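Cag pathogenicity island protein (Cag10) (Helicobacter pylori 26695, PDB 6IQT) is CagV, the VirB8 homologue of the Helicobacter pylori Cag type IV secretion system, and probably acts as an inner-membrane assembly component of that machine. Local coordinates at residues Thr35-Phe38 against Val39-Phe43; Gly44-Lys47 against Asn48-Arg51; Gln66-Ala69 against Met70-Phe73. All coordinates share one frame; numbering follows the deposited sequence.

Contact 1. Residues Thr35-Phe38 against Val39-Phe43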
ATOM      1  N   THR A  35      -9.365   0.261 -13.494  1.00 24.08           N
ATOM      2  CA  THR A  35      -8.193   0.215 -12.632  1.00 22.96           C
ATOM      3  C   THR A  35      -6.967   0.765 -13.351  1.00 19.90           C
ATOM      4  O   THR A  35      -6.175   1.500 -12.758  1.00 22.67           O
ATOM      5  CB  THR A  35      -7.949  -1.219 -12.146  1.00 21.22           C
ATOM      6  OG1 THR A  35      -9.101  -1.665 -11.421  1.00 23.24           O
ATOM      7  CG2 THR A  35      -6.754  -1.272 -11.201  1.00 25.11           C
ATOM      8  N   SER A  36      -6.814   0.439 -14.633  1.00 20.03           N
ATOM      9  CA  SER A  36      -5.685   0.949 -15.398  1.00 26.53           C
ATOM     10  C   SER A  36      -5.754   2.467 -15.537  1.00 25.37           C
ATOM     11  O   SER A  36      -4.734   3.162 -15.408  1.00 22.73           O
ATOM     12  CB  SER A  36      -5.653   0.266 -16.766  1.00 27.57           C
ATOM     13  OG  SER A  36      -4.629   0.817 -17.557  1.00 40.61           O
ATOM     14  N   LYS A  37      -6.951   2.998 -15.796  1.00 21.22           N
ATOM     15  CA  LYS A  37      -7.113   4.447 -15.885  1.00 23.15           C
ATOM     16  C   LYS A  37      -6.813   5.114 -14.545  1.00 23.80           C
ATOM     17  O   LYS A  37      -6.139   6.151 -14.490  1.00 22.39           O
ATOM     18  CB  LYS A  37      -8.531   4.774 -16.352  1.00 20.94           C
ATOM     19  CG  LYS A  37      -8.748   6.259 -16.762  1.00 27.86           C
ATOM     20  CD  LYS A  37      -7.562   6.771 -17.577  1.00 39.87           C
ATOM     21  CE  LYS A  37      -7.903   8.052 -18.346  1.00 50.36           C
ATOM     22  NZ  LYS A  37      -6.766   8.512 -19.191  1.00 48.35           N
ATOM     23  N   PHE A  38      -7.288   4.515 -13.453  1.00 24.09           N
ATOM     24  CA  PHE A  38      -7.040   5.033 -12.114  1.00 25.00           C
ATOM     25  C   PHE A  38      -5.553   5.054 -11.791  1.00 22.15           C
ATOM     26  O   PHE A  38      -5.034   6.048 -11.265  1.00 22.92           O
ATOM     27  CB  PHE A  38      -7.807   4.178 -11.096  1.00 20.10           C
ATOM     28  CG  PHE A  38      -7.509   4.507  -9.660  1.00 24.34           C
ATOM     29  CD1 PHE A  38      -8.133   5.577  -9.033  1.00 27.51           C
ATOM     30  CD2 PHE A  38      -6.618   3.733  -8.926  1.00 27.05           C
ATOM     31  CE1 PHE A  38      -7.879   5.877  -7.697  1.00 30.66           C
ATOM     32  CE2 PHE A  38      -6.346   4.034  -7.591  1.00 29.14           C
ATOM     33  CZ  PHE A  38      -6.985   5.110  -6.976  1.00 26.13           C
ATOM     34  N   VAL A  39      -4.847   3.963 -12.107  1.00 19.76           N
ATOM     35  CA  VAL A  39      -3.404   3.898 -11.859  1.00 22.45           C
ATOM     36  C   VAL A  39      -2.681   4.982 -12.642  1.00 26.78           C
ATOM     37  O   VAL A  39      -1.784   5.660 -12.120  1.00 26.63           O
ATOM     38  CB  VAL A  39      -2.861   2.500 -12.219  1.00 25.06           C
ATOM     39  CG1 VAL A  39      -1.352   2.544 -12.434  1.00 26.70           C
ATOM     40  CG2 VAL A  39      -3.242   1.474 -11.124  1.00 20.69           C
ATOM     41  N   SER A  40      -3.038   5.128 -13.922  1.00 22.62           N
ATOM     42  CA  SER A  40      -2.457   6.174 -14.757  1.00 24.86           C
ATOM     43  C   SER A  40      -2.700   7.568 -14.170  1.00 28.81           C
ATOM     44  O   SER A  40      -1.780   8.391 -14.109  1.00 27.17           O
ATOM     45  CB  SER A  40      -3.042   6.069 -16.168  1.00 27.35           C
ATOM     46  OG  SER A  40      -2.480   7.060 -16.999  1.00 44.12           O
ATOM     47  N   LEU A  41      -3.928   7.843 -13.706  1.00 23.26           N
ATOM     48  CA  LEU A  41      -4.239   9.159 -13.156  1.00 26.60           C
ATOM     49  C   LEU A  41      -3.515   9.407 -11.833  1.00 33.44           C
ATOM     50  O   LEU A  41      -3.036  10.518 -11.580  1.00 29.86           O
ATOM     51  CB  LEU A  41      -5.751   9.301 -12.960  1.00 24.58           C
ATOM     52  CG  LEU A  41      -6.627   9.372 -14.220  1.00 23.82           C
ATOM     53  CD1 LEU A  41      -8.063   9.133 -13.788  1.00 24.52           C
ATOM     54  CD2 LEU A  41      -6.478  10.723 -14.910  1.00 27.20           C
ATOM     55  N   LEU A  42      -3.441   8.389 -10.972  1.00 27.02           N
ATOM     56  CA  LEU A  42      -2.910   8.560  -9.625  1.00 30.42           C
ATOM     57  C   LEU A  42      -1.382   8.584  -9.598  1.00 31.74           C
ATOM     58  O   LEU A  42      -0.783   9.433  -8.922  1.00 27.80           O
ATOM     59  CB  LEU A  42      -3.435   7.448  -8.718  1.00 28.06           C
ATOM     60  CG  LEU A  42      -2.975   7.515  -7.266  1.00 27.22           C
ATOM     61  CD1 LEU A  42      -3.448   8.804  -6.577  1.00 29.74           C
ATOM     62  CD2 LEU A  42      -3.447   6.302  -6.509  1.00 25.30           C
ATOM     63  N   PHE A  43      -0.735   7.651 -10.305  1.00 25.89           N
ATOM     64  CA  PHE A  43       0.714   7.515 -10.246  1.00 24.08           C
ATOM     65  C   PHE A  43       1.435   8.241 -11.376  1.00 30.90           C
ATOM     66  O   PHE A  43       2.645   8.473 -11.274  1.00 34.14           O
ATOM     67  CB  PHE A  43       1.114   6.030 -10.266  1.00 25.60           C
ATOM     68  CG  PHE A  43       0.705   5.279  -9.036  1.00 25.18           C
ATOM     69  CD1 PHE A  43       1.435   5.390  -7.866  1.00 30.48           C
ATOM     70  CD2 PHE A  43      -0.424   4.478  -9.042  1.00 23.51           C
ATOM     71  CE1 PHE A  43       1.051   4.708  -6.727  1.00 33.46           C
ATOM     72  CE2 PHE A  43      -0.810   3.785  -7.899  1.00 28.40           C
ATOM     73  CZ  PHE A  43      -0.076   3.905  -6.745  1.00 28.15           C
TER
HETATM   74  O   HOH W   1      -4.505   8.864 -17.449  1.00 49.05           O

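Contact 2. Residues Gly44-Lys47 against Asn48-Arg51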
ATOM      1  N   GLY A  44       0.726   8.602 -12.445  1.00 26.72           N
ATOM      2  CA  GLY A  44       1.329   9.317 -13.547  1.00 31.91           C
ATOM      3  C   GLY A  44       1.305  10.813 -13.315  1.00 26.70           C
ATOM      4  O   GLY A  44       0.707  11.286 -12.350  1.00 28.20           O
ATOM      5  N   TYR A  45       1.959  11.544 -14.220  1.00 30.78           N
ATOM      6  CA  TYR A  45       2.160  12.976 -14.014  1.00 28.10           C
ATOM      7  C   TYR A  45       2.569  13.649 -15.313  1.00 35.06           C
ATOM      8  O   TYR A  45       3.458  13.164 -16.013  1.00 33.16           O
ATOM      9  CB  TYR A  45       3.234  13.239 -12.943  1.00 32.57           C
ATOM     10  CG  TYR A  45       3.460  14.714 -12.673  1.00 28.40           C
ATOM     11  CD1 TYR A  45       2.665  15.394 -11.768  1.00 30.24           C
ATOM     12  CD2 TYR A  45       4.450  15.427 -13.348  1.00 31.95           C
ATOM     13  CE1 TYR A  45       2.854  16.742 -11.520  1.00 32.28           C
ATOM     14  CE2 TYR A  45       4.646  16.792 -13.114  1.00 33.09           C
ATOM     15  CZ  TYR A  45       3.845  17.433 -12.185  1.00 38.20           C
ATOM     16  OH  TYR A  45       4.019  18.775 -11.910  1.00 38.39           O
ATOM     17  N   SER A  46       1.928  14.775 -15.614  1.00 32.21           N
ATOM     18  CA  SER A  46       2.330  15.673 -16.685  1.00 31.89           C
ATOM     19  C   SER A  46       2.093  17.094 -16.199  1.00 35.11           C
ATOM     20  O   SER A  46       1.076  17.366 -15.560  1.00 36.04           O
ATOM     21  CB  SER A  46       1.540  15.416 -17.973  1.00 35.39           C
ATOM     22  OG  SER A  46       1.834  16.405 -18.949  1.00 49.93           O
ATOM     23  N   LYS A  47       3.029  17.997 -16.490  1.00 37.87           N
ATOM     24  CA  LYS A  47       2.903  19.363 -15.990  1.00 38.11           C
ATOM     25  C   LYS A  47       1.803  20.163 -16.685  1.00 36.53           C
ATOM     26  O   LYS A  47       1.406  21.211 -16.167  1.00 36.21           O
ATOM     27  CB  LYS A  47       4.249  20.098 -16.121  1.00 35.64           C
ATOM     28  CG  LYS A  47       4.662  20.399 -17.562  1.00 35.26           C
ATOM     29  CD  LYS A  47       6.091  20.899 -17.640  1.00 39.29           C
ATOM     30  CE  LYS A  47       6.481  21.203 -19.084  1.00 43.55           C
ATOM     31  NZ  LYS A  47       7.950  21.395 -19.234  1.00 52.99           N
ATOM     32  N   ASN A  48       1.268  19.686 -17.813  1.00 32.02           N
ATOM     33  CA  ASN A  48       0.402  20.511 -18.652  1.00 43.84           C
ATOM     34  C   ASN A  48      -1.096  20.352 -18.391  1.00 42.26           C
ATOM     35  O   ASN A  48      -1.874  21.183 -18.880  1.00 42.41           O
ATOM     36  CB  ASN A  48       0.676  20.214 -20.131  1.00 55.96           C
ATOM     37  CG  ASN A  48       2.073  20.621 -20.550  1.00 62.57           C
ATOM     38  OD1 ASN A  48       2.889  19.779 -20.930  1.00 70.46           O
ATOM     39  ND2 ASN A  48       2.362  21.917 -20.473  1.00 61.99           N
ATOM     40  N   SER A  49      -1.529  19.327 -17.635  1.00 39.80           N
ATOM     41  CA  SER A  49      -2.957  19.031 -17.538  1.00 35.03           C
ATOM     42  C   SER A  49      -3.392  18.747 -16.102  1.00 32.62           C
ATOM     43  O   SER A  49      -4.309  17.946 -15.878  1.00 30.31           O
ATOM     44  CB  SER A  49      -3.316  17.834 -18.430  1.00 43.18           C
ATOM     45  OG  SER A  49      -2.410  16.746 -18.218  1.00 32.77           O
ATOM     46  N   LEU A  50      -2.769  19.410 -15.117  1.00 32.42           N
ATOM     47  CA  LEU A  50      -2.910  18.993 -13.719  1.00 25.75           C
ATOM     48  C   LEU A  50      -4.338  19.140 -13.216  1.00 24.02           C
ATOM     49  O   LEU A  50      -4.838  18.266 -12.503  1.00 26.88           O
ATOM     50  CB  LEU A  50      -1.953  19.786 -12.826  1.00 28.78           C
ATOM     51  CG  LEU A  50      -0.493  19.340 -12.880  1.00 36.36           C
ATOM     52  CD1 LEU A  50       0.376  20.226 -11.978  1.00 32.62           C
ATOM     53  CD2 LEU A  50      -0.401  17.883 -12.468  1.00 39.42           C
ATOM     54  N   ARG A  51      -5.014  20.240 -13.563  1.00 26.10           N
ATOM     55  CA  ARG A  51      -6.377  20.437 -13.075  1.00 25.94           C
ATOM     56  C   ARG A  51      -7.310  19.354 -13.601  1.00 25.65           C
ATOM     57  O   ARG A  51      -8.124  18.806 -12.849  1.00 28.70           O
ATOM     58  CB  ARG A  51      -6.908  21.821 -13.473  1.00 31.37           C
ATOM     59  CG  ARG A  51      -8.400  22.041 -13.126  1.00 32.58           C
ATOM     60  CD  ARG A  51      -9.280  21.969 -14.389  1.00 39.24           C
ATOM     61  NE  ARG A  51     -10.663  22.401 -14.170  1.00 47.88           N
ATOM     62  CZ  ARG A  51     -11.446  22.911 -15.122  1.00 42.22           C
ATOM     63  NH1 ARG A  51     -10.985  23.062 -16.360  1.00 41.16           N
ATOM     64  NH2 ARG A  51     -12.688  23.277 -14.844  1.00 45.35           N
TER
HETATM   65  O   HOH W   2      -1.333  16.152 -15.681  1.00 32.38           O

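Contact 3. Residues Gln66-Ala69 against Met70-Phe73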
ATOM      1  N   GLN A  66     -11.151  10.359  -1.198  1.00 30.96           N
ATOM      2  CA  GLN A  66     -10.701  11.452  -2.060  1.00 26.24           C
ATOM      3  C   GLN A  66      -9.553  12.242  -1.443  1.00 26.51           C
ATOM      4  O   GLN A  66      -8.656  12.716  -2.162  1.00 27.94           O
ATOM      5  CB  GLN A  66     -11.884  12.370  -2.377  1.00 29.35           C
ATOM      6  CG  GLN A  66     -12.785  11.775  -3.431  1.00 27.70           C
ATOM      7  CD  GLN A  66     -13.978  12.627  -3.749  1.00 39.38           C
ATOM      8  OE1 GLN A  66     -14.380  13.477  -2.960  1.00 39.15           O
ATOM      9  NE2 GLN A  66     -14.561  12.404  -4.927  1.00 33.86           N
ATOM     10  N   THR A  67      -9.542  12.363  -0.123  1.00 27.07           N
ATOM     11  CA  THR A  67      -8.471  13.098   0.537  1.00 29.89           C
ATOM     12  C   THR A  67      -7.129  12.406   0.363  1.00 29.26           C
ATOM     13  O   THR A  67      -6.119  13.054   0.065  1.00 31.66           O
ATOM     14  CB  THR A  67      -8.811  13.262   2.012  1.00 34.79           C
ATOM     15  OG1 THR A  67      -9.876  14.219   2.122  1.00 35.53           O
ATOM     16  CG2 THR A  67      -7.620  13.745   2.773  1.00 36.49           C
ATOM     17  N   GLN A  68      -7.093  11.086   0.529  1.00 31.18           N
ATOM     18  CA  GLN A  68      -5.832  10.376   0.354  1.00 24.60           C
ATOM     19  C   GLN A  68      -5.354  10.426  -1.098  1.00 28.54           C
ATOM     20  O   GLN A  68      -4.153  10.585  -1.360  1.00 30.22           O
ATOM     21  CB  GLN A  68      -5.995   8.934   0.843  1.00 27.58           C
ATOM     22  CG  GLN A  68      -4.775   8.064   0.638  1.00 34.04           C
ATOM     23  CD  GLN A  68      -3.586   8.521   1.448  1.00 38.64           C
ATOM     24  OE1 GLN A  68      -3.713   9.314   2.388  1.00 33.00           O
ATOM     25  NE2 GLN A  68      -2.415   8.033   1.083  1.00 42.37           N
ATOM     26  N   ALA A  69      -6.271  10.298  -2.061  1.00 29.10           N
ATOM     27  CA  ALA A  69      -5.891  10.477  -3.457  1.00 31.16           C
ATOM     28  C   ALA A  69      -5.289  11.860  -3.689  1.00 25.44           C
ATOM     29  O   ALA A  69      -4.289  12.003  -4.405  1.00 27.89           O
ATOM     30  CB  ALA A  69      -7.104  10.258  -4.366  1.00 31.87           C
HETATM   31  N   MSE A  70      -5.866  12.882  -3.075  1.00 25.18           N
HETATM   32  CA  MSE A  70      -5.346  14.241  -3.232  1.00 28.49           C
HETATM   33  C   MSE A  70      -3.940  14.395  -2.608  1.00 23.41           C
HETATM   34  O   MSE A  70      -3.079  15.088  -3.164  1.00 30.60           O
HETATM   35  CB  MSE A  70      -6.320  15.260  -2.617  1.00 31.26           C
HETATM   36  CG  MSE A  70      -5.945  16.699  -2.939  1.00 44.30           C
HETATM   37 SE   MSE A  70      -6.041  17.029  -4.866  0.31 42.02          SE
HETATM   38  CE  MSE A  70      -7.000  18.690  -4.869  1.00 52.62           C
ATOM     39  N   ARG A  71      -3.698  13.732  -1.473  1.00 28.06           N
ATOM     40  CA  ARG A  71      -2.362  13.786  -0.876  1.00 32.77           C
ATOM     41  C   ARG A  71      -1.319  13.166  -1.799  1.00 31.86           C
ATOM     42  O   ARG A  71      -0.190  13.667  -1.907  1.00 26.74           O
ATOM     43  CB  ARG A  71      -2.349  13.087   0.481  1.00 34.13           C
ATOM     44  CG  ARG A  71      -3.066  13.852   1.572  1.00 42.69           C
ATOM     45  CD  ARG A  71      -2.972  13.117   2.915  1.00 42.51           C
ATOM     46  NE  ARG A  71      -3.513  13.924   4.004  1.00 43.36           N
ATOM     47  CZ  ARG A  71      -2.804  14.797   4.712  1.00 35.47           C
ATOM     48  NH1 ARG A  71      -1.514  14.966   4.462  1.00 35.34           N
ATOM     49  NH2 ARG A  71      -3.385  15.501   5.680  1.00 34.35           N
HETATM   50  N   MSE A  72      -1.674  12.085  -2.491  1.00 24.39           N
HETATM   51  CA  MSE A  72      -0.722  11.460  -3.396  1.00 25.49           C
HETATM   52  C   MSE A  72      -0.503  12.289  -4.649  1.00 29.11           C
HETATM   53  O   MSE A  72       0.612  12.368  -5.176  1.00 30.74           O
HETATM   54  CB  MSE A  72      -1.203  10.054  -3.763  1.00 30.77           C
HETATM   55  CG  MSE A  72      -1.390   9.184  -2.545  1.00 34.74           C
HETATM   56 SE   MSE A  72      -2.028   7.431  -3.016  0.39 32.88          SE
HETATM   57  CE  MSE A  72      -0.614   6.983  -4.247  1.00 33.59           C
ATOM     58  N   PHE A  73      -1.591  12.884  -5.133  1.00 27.81           N
ATOM     59  CA  PHE A  73      -1.501  13.823  -6.246  1.00 30.46           C
ATOM     60  C   PHE A  73      -0.551  14.970  -5.907  1.00 30.57           C
ATOM     61  O   PHE A  73       0.347  15.304  -6.690  1.00 29.58           O
ATOM     62  CB  PHE A  73      -2.916  14.323  -6.567  1.00 32.19           C
ATOM     63  CG  PHE A  73      -2.993  15.382  -7.644  1.00 34.93           C
ATOM     64  CD1 PHE A  73      -2.985  15.033  -8.985  1.00 35.87           C
ATOM     65  CD2 PHE A  73      -3.147  16.719  -7.308  1.00 40.74           C
ATOM     66  CE1 PHE A  73      -3.085  15.996  -9.979  1.00 36.29           C
ATOM     67  CE2 PHE A  73      -3.251  17.691  -8.296  1.00 43.61           C
ATOM     68  CZ  PHE A  73      -3.218  17.327  -9.637  1.00 36.41           C
TER

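Contact 1. Residues Thr35-Phe38 against Val39-Phe43
F38 lays its ring alongside the L42 side chain one turn further on, a worked example of i to i+4 pairing in a buried helix. One turn apart, and with each CG anti to its own main-chain nitrogen (chi1 173° in F38), the two side chains point the same way. Of the L42 branches it is CD2 that makes the touch, meeting CE2 and CZ of the ring obliquely, each at 3.8 Å. Beneath this apolar pair, the L42 N to F38 O bond of 2.8 Å ties the same two residues through the backbone. V39 repeats the spacing with T35: its N reaches T35 O at 2.9 Å, and its CG2 methyl packs against the same T35 O at 3.4 Å. K37, on the exposed side, runs its side chain at a slant to that of buried L41, CG coming to 4.2 Å from CD1. Beyond CG the lysine bends at chi2 (42°) on its way to a water, to which it donates, NZ to water oxygen 2.9 Å. That water also bonds OG of S40 at 2.7 Å, bridging a charged and a neutral polar group along the helix. Inward, V39 packs on F109 of strand 105-117 and A88 of strand 84-98, whereas F38 and L42 meet V156 and I159 of strand 154-163, with Y60, C61 and F65 also on F38; helix 30-43 is thereby seated on the antiparallel sheet.

Contact 2. Residues Gly44-Lys47 against Asn48-Arg51
Y45 and L50 meet across a helix-to-helix connection, the turn by which the chain leaves helix 30-43 and enters helix 50-59 in this VirB8 domain of the NTF2 clan. Their side chains run at a slant to one another, and the two methyls of L50 share the work: CD2 comes to 3.6 Å from CE1 of the tyrosine ring, while CD1 lies 3.9 Å from its OH. The same CD2 also rests 3.5 Å from O of S46, so one methyl touches both an aromatic carbon and a peptide oxygen. That oxygen has a polar partner as well. A water donates to S46 O at 2.7 Å and is hydrogen-bonded to OG of S49 at 2.8 Å, closing the turn through solvent rather than by a direct bond.

On the outer side, the K47 and N48 side chains lie next to each other and point the same way, the N48 amide resting near CG of the lysine. Beyond CG the lysine chain is extended, and its NZ makes a weak hydrogen bond to O of D82 and a long, weak ion pair with D118. The first shell is positioned from inside the protein. With CG of Y45 anti to its own N (chi1 -179°), the ring is carried to helix 66-80, where it touches N76 and I77 and meets the F80 ring; its OH hydrogen-bonds to O of V81, and its backbone pairs with A86. L50 is likewise backed by F73. S49 occupies the N-cap position, yet its hydroxyl makes no capping bond; OG bonds the bridging water instead and lies 4.2 Å from CB of S46, while its own backbone N is buried without a partner.

Contact 3. Residues Gln66-Ala69 against Met70-Phe73
R71 N bonds T67 O at 2.9 Å, and the same i to i+4 pattern joins M70 N to Q66 O and F73 N to A69 O, each at 2.9 Å; M72 N to Q68 O is slightly longer, at 3.1 Å. At the far end of R71, NH2 hydrogen-bonds to the backbone oxygens of T119 and E121 in the second subunit, so two carbonyls of the neighbour grip one nitrogen. An extended chain from CG to NE carries the guanidinium there. Q68 crosses that chain at about a right angle, OE1 standing 3.9 Å from CD of R71, with the amide and guanidinium planes only 21° apart. Because the glutamine bends at chi2 (65°), its NE2 also lies 3.9 Å from CG of M72, a selenomethionine like M70. T67, Q68 and M70 add packing on T119, R85 and M120 of the second subunit, respectively, making this side of helix 66-80 part of the dimer interface. Elsewhere around the helix, A69 rests on M58 and F73 on R53 and K54 of helix 50-59, and M72 turns to L42 and F43 of helix 30-43.

In the fold
The three contacts follow one another along the chain: contact 1 within helix 30-43, contact 2 in the connection into helix 50-59, and contact 3 at the start of helix 66-80. Their centres lie about 13 to 15 Å apart. Contact 1 is central, about 3 Å from the centre of the chain, and lies against the four-stranded antiparallel sheet; contact 2 joins two helices at the surface. Contact 3 touches both, through the M72 methyl CE on L42 and F43 and through CZ of F73 against O of L50. In the helical layer of this NTF2-like domain, contact 1 thus faces the sheet, while contact 3 alone of the three meets the second subunit.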